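Long-range contact in Mll3558 protein (Mesorhizobium loti, PDB 3RD6), which is of unknown function but belongs to the AHA1 family and has the Bet v 1-like fold: residues Y89-T103 against E120-R134. Residues are numbered along the deposited sequence; the frame is centred on the assembly and turned at random.
Sequences YRMAIGPQPMSASLT and EQGAFFDGVDSAKGR
In the helix-grip fold of the Bet v 1-like proteins, strands 96-110 and 113-125 form an antiparallel hairpin in the curved sheet, and helix 131-148 then crosses the face bearing Ser-99, Ser-101, Thr-103 and Glu-120. Paired backbone bonds join Ala-100 to Ala-123 and Leu-102 to Gln-121, the bond from Ala-100 N to Ala-123 O measuring 3.0 Å. Phe-125 N closes the ladder on Met-98 O; here a classic beta bulge sets Met-98 and Ser-99 together opposite Met-91. On the inner face the extended chain of Glu-120 carries its carboxylate to Tyr-89 OH, which donates to Glu-120 OE1 (2.9 Å) from above the carboxylate plane, while ring and carboxylate stand nearly perpendicular, at 84°. Glu-120 OE2 accepts a weak bond from Thr-103 OG1 and another bond from Tyr-118. Replacing Glu-120 by an alanine would probably leave the hydroxyls of Tyr-89 and Thr-103 without this acceptor and open a gap between them. Arg-134, in the first turn of the helix, reaches back to the sheet, its chain bent at chi3 (-60°), which brings the guanidinium among Met-91, Met-98 and Ser-99; NH1 makes a weak bond to Met-91 SD. On the outer face the CD2 and CE2 side of the Phe-125 ring lies against the backbone of Ser-99, and Phe-125 CZ packs on Ala-100 CB at 3.8 Å. This face meets the second subunit, where the Gln-121 amide NE2 bonds to Gly-122 O of that subunit and the reciprocal bond is also made. A water donates to Gln-121 OE1 at 2.7 Å and, weakly, to Leu-102 O.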
ATOM      1  N   TYR A  89       3.513  -0.781  -2.780  1.00 25.36           N
ATOM      2  CA  TYR A  89       4.661  -1.497  -3.302  1.00 29.60           C
ATOM      3  C   TYR A  89       5.582  -1.867  -2.181  1.00 33.76           C
ATOM      4  O   TYR A  89       5.495  -1.320  -1.099  1.00 26.14           O
ATOM      5  CB  TYR A  89       5.410  -0.666  -4.357  1.00 27.41           C
ATOM      6  CG  TYR A  89       6.305   0.422  -3.822  1.00 30.10           C
ATOM      7  CD1 TYR A  89       7.638   0.160  -3.518  1.00 32.80           C
ATOM      8  CD2 TYR A  89       5.827   1.715  -3.627  1.00 34.85           C
ATOM      9  CE1 TYR A  89       8.471   1.162  -3.035  1.00 31.42           C
ATOM     10  CE2 TYR A  89       6.655   2.718  -3.145  1.00 33.93           C
ATOM     11  CZ  TYR A  89       7.975   2.435  -2.848  1.00 30.13           C
ATOM     12  OH  TYR A  89       8.821   3.401  -2.358  1.00 31.42           O
ATOM     13  N   ARG A  90       6.434  -2.843  -2.438  1.00 31.43           N
ATOM     14  CA  ARG A  90       7.411  -3.284  -1.456  1.00 30.57           C
ATOM     15  C   ARG A  90       8.743  -3.357  -2.184  1.00 34.42           C
ATOM     16  O   ARG A  90       8.812  -3.693  -3.366  1.00 26.85           O
ATOM     17  CB  ARG A  90       7.046  -4.647  -0.879  1.00 35.60           C
ATOM     18  CG  ARG A  90       6.980  -5.765  -1.889  1.00 34.04           C
ATOM     19  CD  ARG A  90       6.697  -7.072  -1.174  1.00 30.26           C
ATOM     20  NE  ARG A  90       6.414  -8.183  -2.070  1.00 19.94           N
ATOM     21  CZ  ARG A  90       5.403  -8.231  -2.918  1.00 29.52           C
ATOM     22  NH1 ARG A  90       4.557  -7.223  -3.007  1.00 33.89           N
ATOM     23  NH2 ARG A  90       5.245  -9.298  -3.670  1.00 22.72           N
ATOM     24  N   MET A  91       9.800  -3.014  -1.471  1.00 29.71           N
ATOM     25  CA  MET A  91      11.124  -3.014  -2.045  1.00 31.43           C
ATOM     26  C   MET A  91      12.032  -3.911  -1.230  1.00 36.85           C
ATOM     27  O   MET A  91      11.868  -4.048  -0.008  1.00 33.09           O
ATOM     28  CB  MET A  91      11.669  -1.586  -2.056  1.00 33.55           C
ATOM     29  CG  MET A  91      12.765  -1.335  -3.058  1.00 33.99           C
ATOM     30  SD  MET A  91      13.423   0.293  -2.890  1.00 32.18           S
ATOM     31  CE  MET A  91      12.177   1.216  -3.720  1.00 24.00           C
ATOM     32  N   ALA A  92      12.982  -4.530  -1.920  1.00 37.29           N
ATOM     33  CA  ALA A  92      13.946  -5.407  -1.286  1.00 37.96           C
ATOM     34  C   ALA A  92      15.241  -5.388  -2.073  1.00 32.07           C
ATOM     35  O   ALA A  92      15.251  -5.141  -3.279  1.00 36.35           O
ATOM     36  CB  ALA A  92      13.409  -6.816  -1.245  1.00 29.45           C
ATOM     37  N   ILE A  93      16.341  -5.618  -1.374  1.00 34.06           N
ATOM     38  CA  ILE A  93      17.654  -5.699  -2.001  1.00 39.02           C
ATOM     39  C   ILE A  93      18.201  -7.027  -1.478  1.00 43.57           C
ATOM     40  O   ILE A  93      18.415  -7.183  -0.273  1.00 36.26           O
ATOM     41  CB  ILE A  93      18.580  -4.484  -1.620  1.00 32.23           C
ATOM     42  CG1 ILE A  93      19.930  -4.638  -2.324  1.00 32.26           C
ATOM     43  CG2 ILE A  93      18.739  -4.378  -0.108  1.00 43.13           C
ATOM     44  CD1 ILE A  93      20.836  -3.460  -2.183  1.00 24.76           C
ATOM     45  N   GLY A  94      18.379  -7.985  -2.387  1.00 40.37           N
ATOM     46  CA  GLY A  94      18.837  -9.298  -1.991  1.00 44.71           C
ATOM     47  C   GLY A  94      17.625  -9.968  -1.365  1.00 50.32           C
ATOM     48  O   GLY A  94      16.525  -9.849  -1.906  1.00 57.04           O
ATOM     49  N   PRO A  95      17.781 -10.692  -0.244  1.00 51.65           N
ATOM     50  CA  PRO A  95      16.633 -11.342   0.385  1.00 50.76           C
ATOM     51  C   PRO A  95      16.060 -10.512   1.539  1.00 49.10           C
ATOM     52  O   PRO A  95      15.010 -10.840   2.100  1.00 52.21           O
ATOM     53  CB  PRO A  95      17.231 -12.655   0.866  1.00 43.25           C
ATOM     54  CG  PRO A  95      18.535 -12.184   1.398  1.00 55.51           C
ATOM     55  CD  PRO A  95      19.033 -11.235   0.312  1.00 49.15           C
ATOM     56  N   GLN A  96      16.768  -9.443   1.896  1.00 47.70           N
ATOM     57  CA  GLN A  96      16.338  -8.566   2.983  1.00 44.31           C
ATOM     58  C   GLN A  96      15.287  -7.583   2.506  1.00 42.62           C
ATOM     59  O   GLN A  96      15.571  -6.730   1.674  1.00 44.87           O
ATOM     60  CB  GLN A  96      17.522  -7.763   3.550  1.00 43.00           C
ATOM     61  CG  GLN A  96      18.755  -8.600   3.877  1.00 62.70           C
ATOM     62  CD  GLN A  96      18.580  -9.508   5.084  1.00 73.79           C
ATOM     63  OE1 GLN A  96      19.160 -10.592   5.149  1.00 69.80           O
ATOM     64  NE2 GLN A  96      17.792  -9.063   6.052  1.00 72.50           N
ATOM     65  N   PRO A  97      14.043  -7.712   2.998  1.00 47.54           N
ATOM     66  CA  PRO A  97      12.948  -6.808   2.615  1.00 42.21           C
ATOM     67  C   PRO A  97      13.070  -5.511   3.396  1.00 50.10           C
ATOM     68  O   PRO A  97      12.863  -5.486   4.604  1.00 59.25           O
ATOM     69  CB  PRO A  97      11.703  -7.606   2.979  1.00 37.09           C
ATOM     70  CG  PRO A  97      12.148  -8.389   4.156  1.00 45.84           C
ATOM     71  CD  PRO A  97      13.519  -8.870   3.743  1.00 49.89           C
ATOM     72  N   MET A  98      13.412  -4.437   2.696  1.00 44.23           N
ATOM     73  CA  MET A  98      13.602  -3.156   3.337  1.00 43.94           C
ATOM     74  C   MET A  98      12.375  -2.293   3.622  1.00 46.25           C
ATOM     75  O   MET A  98      12.431  -1.435   4.503  1.00 39.80           O
ATOM     76  CB  MET A  98      14.651  -2.329   2.574  1.00 39.44           C
ATOM     77  CG  MET A  98      14.573  -2.374   1.069  1.00 52.04           C
ATOM     78  SD  MET A  98      16.040  -1.618   0.314  1.00 34.52           S
ATOM     79  CE  MET A  98      15.734   0.064   0.565  1.00 36.88           C
ATOM     80  N   SER A  99      11.262  -2.513   2.921  1.00 38.32           N
ATOM     81  CA  SER A  99      10.073  -1.696   3.168  1.00 28.40           C
ATOM     82  C   SER A  99       8.864  -1.977   2.300  1.00 24.75           C
ATOM     83  O   SER A  99       8.968  -2.616   1.266  1.00 26.16           O
ATOM     84  CB  SER A  99      10.428  -0.242   2.966  1.00 34.18           C
ATOM     85  OG  SER A  99      10.628  -0.002   1.579  1.00 32.27           O
ATOM     86  N   ALA A 100       7.720  -1.448   2.739  1.00 27.91           N
ATOM     87  CA  ALA A 100       6.436  -1.540   2.033  1.00 15.57           C
ATOM     88  C   ALA A 100       5.795  -0.179   2.204  1.00 21.54           C
ATOM     89  O   ALA A 100       5.857   0.407   3.270  1.00 32.19           O
ATOM     90  CB  ALA A 100       5.550  -2.608   2.637  1.00 24.62           C
ATOM     91  N   SER A 101       5.197   0.343   1.153  1.00 22.11           N
ATOM     92  CA  SER A 101       4.576   1.643   1.260  1.00 25.28           C
ATOM     93  C   SER A 101       3.423   1.828   0.296  1.00 30.26           C
ATOM     94  O   SER A 101       3.112   0.965  -0.515  1.00 28.91           O
ATOM     95  CB  SER A 101       5.624   2.762   1.079  1.00 24.94           C
ATOM     96  OG  SER A 101       6.710   2.363   0.291  1.00 30.07           O
ATOM     97  N   LEU A 102       2.769   2.964   0.426  1.00 26.74           N
ATOM     98  CA  LEU A 102       1.660   3.306  -0.423  1.00 27.35           C
ATOM     99  C   LEU A 102       2.024   4.626  -1.094  1.00 26.43           C
ATOM    100  O   LEU A 102       2.504   5.558  -0.449  1.00 28.19           O
ATOM    101  CB  LEU A 102       0.391   3.468   0.413  1.00 18.51           C
ATOM    102  CG  LEU A 102      -0.895   3.657  -0.386  1.00 26.32           C
ATOM    103  CD1 LEU A 102      -1.136   2.394  -1.222  1.00 20.62           C
ATOM    104  CD2 LEU A 102      -2.075   3.945   0.525  1.00 30.08           C
ATOM    105  N   THR A 103       1.815   4.682  -2.401  1.00 29.03           N
ATOM    106  CA  THR A 103       2.085   5.874  -3.164  1.00 19.09           C
ATOM    107  C   THR A 103       0.808   6.430  -3.731  1.00 23.70           C
ATOM    108  O   THR A 103      -0.085   5.700  -4.138  1.00 31.89           O
ATOM    109  CB  THR A 103       3.021   5.605  -4.315  1.00 24.55           C
ATOM    110  OG1 THR A 103       4.311   5.279  -3.792  1.00 21.18           O
ATOM    111  CG2 THR A 103       3.140   6.830  -5.203  1.00 27.61           C
ATOM    112  N   GLU A 120       4.079   9.740  -0.297  1.00 31.47           N
ATOM    113  CA  GLU A 120       4.458   8.361   0.021  1.00 32.76           C
ATOM    114  C   GLU A 120       4.401   7.970   1.505  1.00 40.64           C
ATOM    115  O   GLU A 120       5.221   8.414   2.314  1.00 43.06           O
ATOM    116  CB  GLU A 120       5.852   8.047  -0.546  1.00 31.53           C
ATOM    117  CG  GLU A 120       5.826   6.812  -1.431  1.00 34.89           C
ATOM    118  CD  GLU A 120       7.130   6.541  -2.152  1.00 37.50           C
ATOM    119  OE1 GLU A 120       8.084   6.090  -1.497  1.00 39.26           O
ATOM    120  OE2 GLU A 120       7.199   6.783  -3.379  1.00 37.31           O
ATOM    121  N   GLN A 121       3.420   7.138   1.849  1.00 36.35           N
ATOM    122  CA  GLN A 121       3.262   6.666   3.217  1.00 33.81           C
ATOM    123  C   GLN A 121       3.981   5.340   3.270  1.00 25.32           C
ATOM    124  O   GLN A 121       3.525   4.363   2.692  1.00 32.47           O
ATOM    125  CB  GLN A 121       1.779   6.498   3.545  1.00 35.76           C
ATOM    126  CG  GLN A 121       1.016   7.800   3.524  1.00 36.25           C
ATOM    127  CD  GLN A 121      -0.476   7.610   3.430  1.00 30.33           C
ATOM    128  OE1 GLN A 121      -1.005   7.250   2.379  1.00 32.21           O
ATOM    129  NE2 GLN A 121      -1.168   7.853   4.532  1.00 36.17           N
ATOM    130  N   GLY A 122       5.117   5.313   3.945  1.00 27.57           N
ATOM    131  CA  GLY A 122       5.870   4.083   4.002  1.00 27.81           C
ATOM    132  C   GLY A 122       6.107   3.449   5.351  1.00 28.58           C
ATOM    133  O   GLY A 122       5.954   4.050   6.410  1.00 27.67           O
ATOM    134  N   ALA A 123       6.486   2.188   5.282  1.00 29.80           N
ATOM    135  CA  ALA A 123       6.802   1.394   6.448  1.00 27.65           C
ATOM    136  C   ALA A 123       8.185   0.796   6.163  1.00 32.70           C
ATOM    137  O   ALA A 123       8.326  -0.078   5.305  1.00 37.49           O
ATOM    138  CB  ALA A 123       5.748   0.291   6.625  1.00 29.46           C
ATOM    139  N   PHE A 124       9.200   1.282   6.874  1.00 25.83           N
ATOM    140  CA  PHE A 124      10.569   0.810   6.678  1.00 30.82           C
ATOM    141  C   PHE A 124      10.905  -0.247   7.715  1.00 31.36           C
ATOM    142  O   PHE A 124      10.723  -0.040   8.916  1.00 36.49           O
ATOM    143  CB  PHE A 124      11.532   2.005   6.710  1.00 35.78           C
ATOM    144  CG  PHE A 124      11.078   3.145   5.834  1.00 34.72           C
ATOM    145  CD1 PHE A 124      10.111   4.040   6.290  1.00 38.20           C
ATOM    146  CD2 PHE A 124      11.530   3.261   4.514  1.00 38.48           C
ATOM    147  CE1 PHE A 124       9.597   5.025   5.450  1.00 32.65           C
ATOM    148  CE2 PHE A 124      11.015   4.248   3.669  1.00 26.51           C
ATOM    149  CZ  PHE A 124      10.042   5.130   4.143  1.00 42.34           C
ATOM    150  N   PHE A 125      11.422  -1.371   7.226  1.00 40.66           N
ATOM    151  CA  PHE A 125      11.713  -2.524   8.056  1.00 43.91           C
ATOM    152  C   PHE A 125      13.038  -2.738   8.747  1.00 54.11           C
ATOM    153  O   PHE A 125      14.111  -2.496   8.206  1.00 53.28           O
ATOM    154  CB  PHE A 125      11.360  -3.799   7.279  1.00 46.22           C
ATOM    155  CG  PHE A 125       9.951  -3.800   6.748  1.00 42.74           C
ATOM    156  CD1 PHE A 125       8.881  -3.492   7.581  1.00 40.85           C
ATOM    157  CD2 PHE A 125       9.697  -4.070   5.415  1.00 45.22           C
ATOM    158  CE1 PHE A 125       7.592  -3.452   7.086  1.00 44.24           C
ATOM    159  CE2 PHE A 125       8.402  -4.031   4.917  1.00 48.66           C
ATOM    160  CZ  PHE A 125       7.353  -3.722   5.754  1.00 39.01           C
ATOM    161  N   ASP A 126      12.894  -3.232   9.971  1.00 57.35           N
ATOM    162  CA  ASP A 126      13.966  -3.599  10.875  1.00 63.26           C
ATOM    163  C   ASP A 126      15.253  -2.812  10.775  1.00 66.17           C
ATOM    164  O   ASP A 126      16.124  -3.116   9.959  1.00 72.92           O
ATOM    165  CB  ASP A 126      14.230  -5.101  10.732  1.00 61.21           C
ATOM    166  CG  ASP A 126      12.982  -5.926  11.000  1.00 67.02           C
ATOM    167  OD1 ASP A 126      12.253  -5.584  11.957  1.00 66.66           O
ATOM    168  OD2 ASP A 126      12.720  -6.908  10.269  1.00 65.70           O
ATOM    169  N   GLY A 127      15.363  -1.809  11.642  1.00 64.13           N
ATOM    170  CA  GLY A 127      16.535  -0.958  11.678  1.00 66.05           C
ATOM    171  C   GLY A 127      16.525   0.021  10.529  1.00 64.44           C
ATOM    172  O   GLY A 127      16.513   1.236  10.723  1.00 64.69           O
ATOM    173  N   VAL A 128      16.521  -0.531   9.322  1.00 61.77           N
ATOM    174  CA  VAL A 128      16.527   0.255   8.101  1.00 64.32           C
ATOM    175  C   VAL A 128      15.600   1.469   8.103  1.00 59.35           C
ATOM    176  O   VAL A 128      14.402   1.355   8.337  1.00 61.33           O
ATOM    177  CB  VAL A 128      16.175  -0.646   6.881  1.00 70.92           C
ATOM    178  CG1 VAL A 128      15.968   0.199   5.629  1.00 78.12           C
ATOM    179  CG2 VAL A 128      17.287  -1.645   6.654  1.00 71.09           C
ATOM    180  N   ASP A 129      16.184   2.638   7.861  1.00 57.43           N
ATOM    181  CA  ASP A 129      15.419   3.875   7.759  1.00 59.20           C
ATOM    182  C   ASP A 129      15.847   4.492   6.442  1.00 55.29           C
ATOM    183  O   ASP A 129      16.751   5.324   6.390  1.00 53.32           O
ATOM    184  CB  ASP A 129      15.718   4.852   8.902  1.00 60.23           C
ATOM    185  CG  ASP A 129      14.817   6.094   8.856  1.00 64.97           C
ATOM    186  OD1 ASP A 129      14.791   6.778   7.809  1.00 55.71           O
ATOM    187  OD2 ASP A 129      14.129   6.384   9.860  1.00 67.62           O
ATOM    188  N   SER A 130      15.197   4.058   5.373  1.00 51.90           N
ATOM    189  CA  SER A 130      15.498   4.544   4.041  1.00 46.36           C
ATOM    190  C   SER A 130      14.576   5.679   3.632  1.00 41.99           C
ATOM    191  O   SER A 130      14.655   6.167   2.508  1.00 43.52           O
ATOM    192  CB  SER A 130      15.394   3.385   3.035  1.00 51.30           C
ATOM    193  OG  SER A 130      14.195   2.644   3.215  1.00 51.28           O
ATOM    194  N   ALA A 131      13.708   6.112   4.540  1.00 44.78           N
ATOM    195  CA  ALA A 131      12.769   7.187   4.228  1.00 49.74           C
ATOM    196  C   ALA A 131      13.506   8.363   3.599  1.00 51.09           C
ATOM    197  O   ALA A 131      13.127   8.863   2.540  1.00 43.90           O
ATOM    198  CB  ALA A 131      12.054   7.629   5.496  1.00 45.73           C
ATOM    199  N   LYS A 132      14.585   8.771   4.258  1.00 50.50           N
ATOM    200  CA  LYS A 132      15.402   9.892   3.822  1.00 46.68           C
ATOM    201  C   LYS A 132      15.945   9.652   2.423  1.00 43.95           C
ATOM    202  O   LYS A 132      15.725  10.475   1.513  1.00 32.62           O
ATOM    203  CB  LYS A 132      16.548  10.100   4.812  1.00 53.22           C
ATOM    204  CG  LYS A 132      16.086  10.403   6.248  1.00 63.36           C
ATOM    205  CD  LYS A 132      15.082   9.367   6.766  1.00 65.36           C
ATOM    206  CE  LYS A 132      14.679   9.609   8.219  1.00 61.80           C
ATOM    207  NZ  LYS A 132      14.208  10.998   8.471  1.00 55.28           N
ATOM    208  N   GLY A 133      16.639   8.521   2.258  1.00 32.49           N
ATOM    209  CA  GLY A 133      17.199   8.158   0.966  1.00 37.73           C
ATOM    210  C   GLY A 133      16.165   7.950  -0.136  1.00 41.40           C
ATOM    211  O   GLY A 133      16.433   8.227  -1.311  1.00 44.67           O
ATOM    212  N   ARG A 134      14.978   7.472   0.239  1.00 38.05           N
ATOM    213  CA  ARG A 134      13.919   7.230  -0.726  0.50 26.76           C
ATOM    214  C   ARG A 134      13.287   8.533  -1.199  1.00 29.63           C
ATOM    215  O   ARG A 134      12.964   8.662  -2.382  1.00 40.98           O
ATOM    216  CB  ARG A 134      12.842   6.308  -0.149  0.50 30.98           C
ATOM    217  CG  ARG A 134      12.002   5.635  -1.227  0.50 25.07           C
ATOM    218  CD  ARG A 134      10.858   4.803  -0.656  0.50 38.87           C
ATOM    219  NE  ARG A 134      11.300   3.719   0.220  0.50 35.41           N
ATOM    220  CZ  ARG A 134      12.153   2.766  -0.131  0.50 36.61           C
ATOM    221  NH1 ARG A 134      12.668   2.756  -1.345  0.50 31.98           N
ATOM    222  NH2 ARG A 134      12.490   1.821   0.733  0.50 19.34           N
TER
HETATM  223  O   HOH W   1       0.001   7.246  -0.179  1.00 38.50           O